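Local coordinates for Lmo0325 protein (Listeria monocytogenes EGD-e, PDB 4RYK), which probably binds DNA through an N-terminal helix-turn-helix domain, as a putative Rgg-type transcriptional regulator with a helical C-terminal domain, at residues G97-A100 with L101-K104; E111-E114 with V115-I119. All blocks are in the same frame, centred on the assembly; numbering follows the deposited sequence.

Contact 1 of 2, residues G97-A100 with L101-K104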
loop_
_atom_site.group_PDB
_atom_site.type_symbol
_atom_site.label_atom_id
_atom_site.label_comp_id
_atom_site.label_asym_id
_atom_site.label_seq_id
_atom_site.Cartn_x
_atom_site.Cartn_y
_atom_site.Cartn_z
ATOM N N GLY A 97 -17.285 15.308 -16.934
ATOM C CA GLY A 97 -15.890 15.214 -16.463
ATOM C C GLY A 97 -14.997 14.283 -17.318
ATOM O O GLY A 97 -13.831 14.577 -17.587
HETATM N N MSE A 98 -15.553 13.171 -17.772
HETATM C CA MSE A 98 -14.784 12.275 -18.629
HETATM C C MSE A 98 -14.446 12.936 -19.909
HETATM O O MSE A 98 -13.347 12.737 -20.446
HETATM C CB MSE A 98 -15.586 11.071 -19.037
HETATM C CG MSE A 98 -16.024 10.368 -17.790
HETATM SE SE MSE A 98 -16.213 8.507 -18.298
HETATM C CE MSE A 98 -17.081 7.973 -16.643
ATOM N N GLN A 99 -15.396 13.696 -20.467
ATOM C CA GLN A 99 -15.130 14.364 -21.737
ATOM C C GLN A 99 -13.981 15.378 -21.578
ATOM O O GLN A 99 -13.133 15.514 -22.463
ATOM C CB GLN A 99 -16.382 15.060 -22.250
ATOM C CG GLN A 99 -16.198 15.848 -23.534
ATOM C CD GLN A 99 -15.880 14.944 -24.703
ATOM O OE1 GLN A 99 -16.627 14.016 -25.023
ATOM N NE2 GLN A 99 -14.753 15.205 -25.341
ATOM N N ALA A 100 -13.948 16.058 -20.445
ATOM C CA ALA A 100 -12.841 16.988 -20.131
ATOM C C ALA A 100 -11.515 16.247 -19.956
ATOM O O ALA A 100 -10.464 16.654 -20.468
ATOM C CB ALA A 100 -13.178 17.778 -18.859
ATOM N N LEU A 101 -11.552 15.135 -19.242
ATOM C CA LEU A 101 -10.360 14.314 -19.179
ATOM C C LEU A 101 -9.924 13.878 -20.582
ATOM O O LEU A 101 -8.736 13.893 -20.905
ATOM C CB LEU A 101 -10.590 13.125 -18.286
ATOM C CG LEU A 101 -9.384 12.219 -18.122
ATOM C CD1 LEU A 101 -8.241 12.972 -17.478
ATOM C CD2 LEU A 101 -9.746 11.027 -17.282
ATOM N N LEU A 102 -10.877 13.523 -21.428
ATOM C CA LEU A 102 -10.553 13.134 -22.796
ATOM C C LEU A 102 -9.940 14.273 -23.591
ATOM O O LEU A 102 -8.936 14.076 -24.247
ATOM C CB LEU A 102 -11.782 12.614 -23.504
ATOM C CG LEU A 102 -11.666 12.225 -24.968
ATOM C CD1 LEU A 102 -10.541 11.219 -25.176
ATOM C CD2 LEU A 102 -13.000 11.637 -25.394
ATOM N N ASP A 103 -10.534 15.458 -23.525
ATOM C CA ASP A 103 -9.965 16.660 -24.168
ATOM C C ASP A 103 -8.533 16.949 -23.720
ATOM O O ASP A 103 -7.677 17.273 -24.541
ATOM C CB ASP A 103 -10.820 17.902 -23.880
ATOM C CG ASP A 103 -12.250 17.832 -24.511
ATOM O OD1 ASP A 103 -12.575 16.975 -25.359
ATOM O OD2 ASP A 103 -13.089 18.668 -24.152
ATOM N N LYS A 104 -8.272 16.841 -22.426
ATOM C CA LYS A 104 -6.927 17.113 -21.919
ATOM C C LYS A 104 -5.895 16.166 -22.513
ATOM O O LYS A 104 -4.953 16.612 -23.151
ATOM C CB LYS A 104 -6.893 17.030 -20.395
ATOM C CG LYS A 104 -5.487 17.034 -19.793
ATOM C CD LYS A 104 -5.457 17.525 -18.351
ATOM C CE LYS A 104 -6.206 16.609 -17.397
ATOM N NZ LYS A 104 -5.369 15.457 -16.954
#
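Gln99 and Asp103, one turn apart on helix 95-108, reach for each other along its outer face: NE2 of Gln99 donates to OD1 of Asp103 at 2.8 Å. The two flat groups are turned 47° against each other. The carboxylate oxygen lies in the plane of the amide, whereas the amide nitrogen stands above the carboxylate plane, and the N-H meets the oxygen at a bent 146°. Gln99 gets there because its CG lies anti to the backbone N and the chain then folds at chi2 (66°), bringing the amide round toward the next turn. Beneath this bridge Asp103 N is bonded to Gln99 O at 2.8 Å, so the same two residues are joined by backbone and side chains alike. The neighbouring Leu102 brings CD2 to 4.0 Å from Gln99 NE2, a methyl beside the amide. Met98, a selenomethionine, and Leu101 turn instead to the interior, where Met98 packs on Phe86 and Ile127 and Leu101 on Leu89. This stretch of the helix is thus amphipathic: apolar side chains seat it against helices 82-91 and 113-132, while on its outer side an amide N-H would probably stabilise the charged carboxylate without neutralising it.

Contact 2 of 2, residues E111-E114 with V115-I119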
loop_
_atom_site.group_PDB
_atom_site.type_symbol
_atom_site.label_atom_id
_atom_site.label_comp_id
_atom_site.label_asym_id
_atom_site.label_seq_id
_atom_site.Cartn_x
_atom_site.Cartn_y
_atom_site.Cartn_z
ATOM N N GLU A 111 0.982 9.184 -29.006
ATOM C CA GLU A 111 0.394 8.126 -29.850
ATOM C C GLU A 111 -0.205 6.958 -29.039
ATOM O O GLU A 111 -1.269 6.467 -29.367
ATOM C CB GLU A 111 1.449 7.571 -30.827
ATOM C CG GLU A 111 2.001 8.595 -31.811
ATOM C CD GLU A 111 0.906 9.220 -32.658
ATOM O OE1 GLU A 111 0.742 10.463 -32.643
ATOM O OE2 GLU A 111 0.184 8.452 -33.323
ATOM N N GLN A 112 0.484 6.522 -27.984
ATOM C CA GLN A 112 0.052 5.381 -27.147
ATOM C C GLN A 112 -1.064 5.731 -26.136
ATOM O O GLN A 112 -1.572 4.845 -25.432
ATOM C CB GLN A 112 1.253 4.772 -26.392
ATOM C CG GLN A 112 2.008 5.711 -25.430
ATOM C CD GLN A 112 3.179 6.454 -26.094
ATOM O OE1 GLN A 112 3.035 7.007 -27.191
ATOM N NE2 GLN A 112 4.330 6.482 -25.430
ATOM N N SER A 113 -1.448 7.006 -26.063
ATOM C CA SER A 113 -2.594 7.374 -25.277
ATOM C C SER A 113 -3.858 6.884 -26.017
ATOM O O SER A 113 -4.972 7.018 -25.488
ATOM C CB SER A 113 -2.579 8.878 -25.005
ATOM O OG SER A 113 -2.448 9.631 -26.198
ATOM N N GLU A 114 -3.680 6.263 -27.208
ATOM C CA GLU A 114 -4.803 5.711 -27.990
ATOM C C GLU A 114 -5.679 4.771 -27.176
ATOM O O GLU A 114 -6.924 4.847 -27.228
ATOM C CB GLU A 114 -4.343 4.964 -29.248
ATOM C CG GLU A 114 -4.031 5.807 -30.478
ATOM C CD GLU A 114 -5.139 6.772 -30.873
ATOM O OE1 GLU A 114 -4.870 8.000 -30.830
ATOM O OE2 GLU A 114 -6.264 6.315 -31.225
ATOM N N VAL A 115 -5.066 3.893 -26.405
ATOM C CA VAL A 115 -5.862 2.920 -25.641
ATOM C C VAL A 115 -6.598 3.608 -24.532
ATOM O O VAL A 115 -7.754 3.344 -24.315
ATOM C CB VAL A 115 -5.017 1.813 -25.051
ATOM C CG1 VAL A 115 -5.879 0.785 -24.354
ATOM C CG2 VAL A 115 -4.338 1.144 -26.169
ATOM N N ARG A 116 -5.941 4.523 -23.840
ATOM C CA ARG A 116 -6.626 5.245 -22.764
ATOM C C ARG A 116 -7.747 6.065 -23.314
ATOM O O ARG A 116 -8.843 6.107 -22.730
ATOM C CB ARG A 116 -5.645 6.098 -21.983
ATOM C CG ARG A 116 -4.758 5.242 -21.098
ATOM C CD ARG A 116 -3.790 6.093 -20.302
ATOM N NE ARG A 116 -2.968 5.355 -19.328
ATOM C CZ ARG A 116 -2.222 5.978 -18.419
ATOM N NH1 ARG A 116 -2.207 7.307 -18.379
ATOM N NH2 ARG A 116 -1.471 5.296 -17.570
ATOM N N LYS A 117 -7.510 6.705 -24.442
ATOM C CA LYS A 117 -8.595 7.468 -25.103
ATOM C C LYS A 117 -9.736 6.586 -25.526
ATOM O O LYS A 117 -10.893 6.957 -25.368
ATOM C CB LYS A 117 -8.082 8.229 -26.298
ATOM C CG LYS A 117 -7.169 9.356 -25.868
ATOM C CD LYS A 117 -6.836 10.302 -27.004
ATOM C CE LYS A 117 -5.817 9.736 -27.958
ATOM N NZ LYS A 117 -4.881 10.834 -28.358
ATOM N N ALA A 118 -9.417 5.394 -26.023
ATOM C CA ALA A 118 -10.484 4.474 -26.439
ATOM C C ALA A 118 -11.323 4.079 -25.231
ATOM O O ALA A 118 -12.543 3.974 -25.290
ATOM C CB ALA A 118 -9.897 3.253 -27.149
ATOM N N ILE A 119 -10.675 3.893 -24.092
ATOM C CA ILE A 119 -11.418 3.509 -22.889
ATOM C C ILE A 119 -12.408 4.596 -22.493
ATOM O O ILE A 119 -13.594 4.349 -22.230
ATOM C CB ILE A 119 -10.448 3.132 -21.742
ATOM C CG1 ILE A 119 -9.934 1.702 -21.988
ATOM C CG2 ILE A 119 -11.130 3.171 -20.386
ATOM C CD1 ILE A 119 -8.685 1.410 -21.226
#
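Ser113 OG has two polar partners: it receives a weak hydrogen bond from Lys117 NZ at 3.5 Å and is hydrogen-bonded to Thr110 O. Lys117 reaches back near the N-terminal end of helix 113-132. Its CG lies anti to the carbonyl carbon, 3.2 Å from Ser113 O, and bends at chi3 (-76°) and chi4 bring the ammonium group round to the serine. The same NZ forms a long salt bridge of 3.8 Å with OE1 of Glu114, whose chain, folded at chi2 (-52°), crosses that of the lysine at a slant; OE1 is nearer still to CE, at 3.5 Å. One ammonium group is therefore shared loosely between a hydroxyl and a carboxylate, while the lysine side chain also touches Ile105 and Thr106. Below, Lys117 N binds Ser113 O at 2.8 Å and Ala118 N binds Glu114 O at 2.8 Å. On other sides of the helix, Arg116 bridges to Asp80 and Glu162, and Gln112 NE2 bonds to Arg59 O of the second subunit. A glutamate and a lysine spaced i to i+3 thus pair near a helix N terminus in an all-helical C-terminal region, consistent with its assignment to the TPR-like Rgg family.

Overall arrangement
Both contacts are local, one-turn pairings that follow in series along the chain; neither encloses the other, and neither closes a long loop. After the N-terminal helix-turn-helix region and helix 82-91, the chain enters helix 95-108, where contact 1 lies, then turns through a short link; contact 2 lies at the junction leading into helix 113-132. Their centres are 13 Å apart, and the two successive helices meet directly where Leu102 CD1 packs on Lys117 CG at 3.9 Å. Helix 82-91 touches both contacts. Contact 2 additionally reaches helices 143-153 and 161-170, and, unlike contact 1, it also meets the second subunit of the assembly.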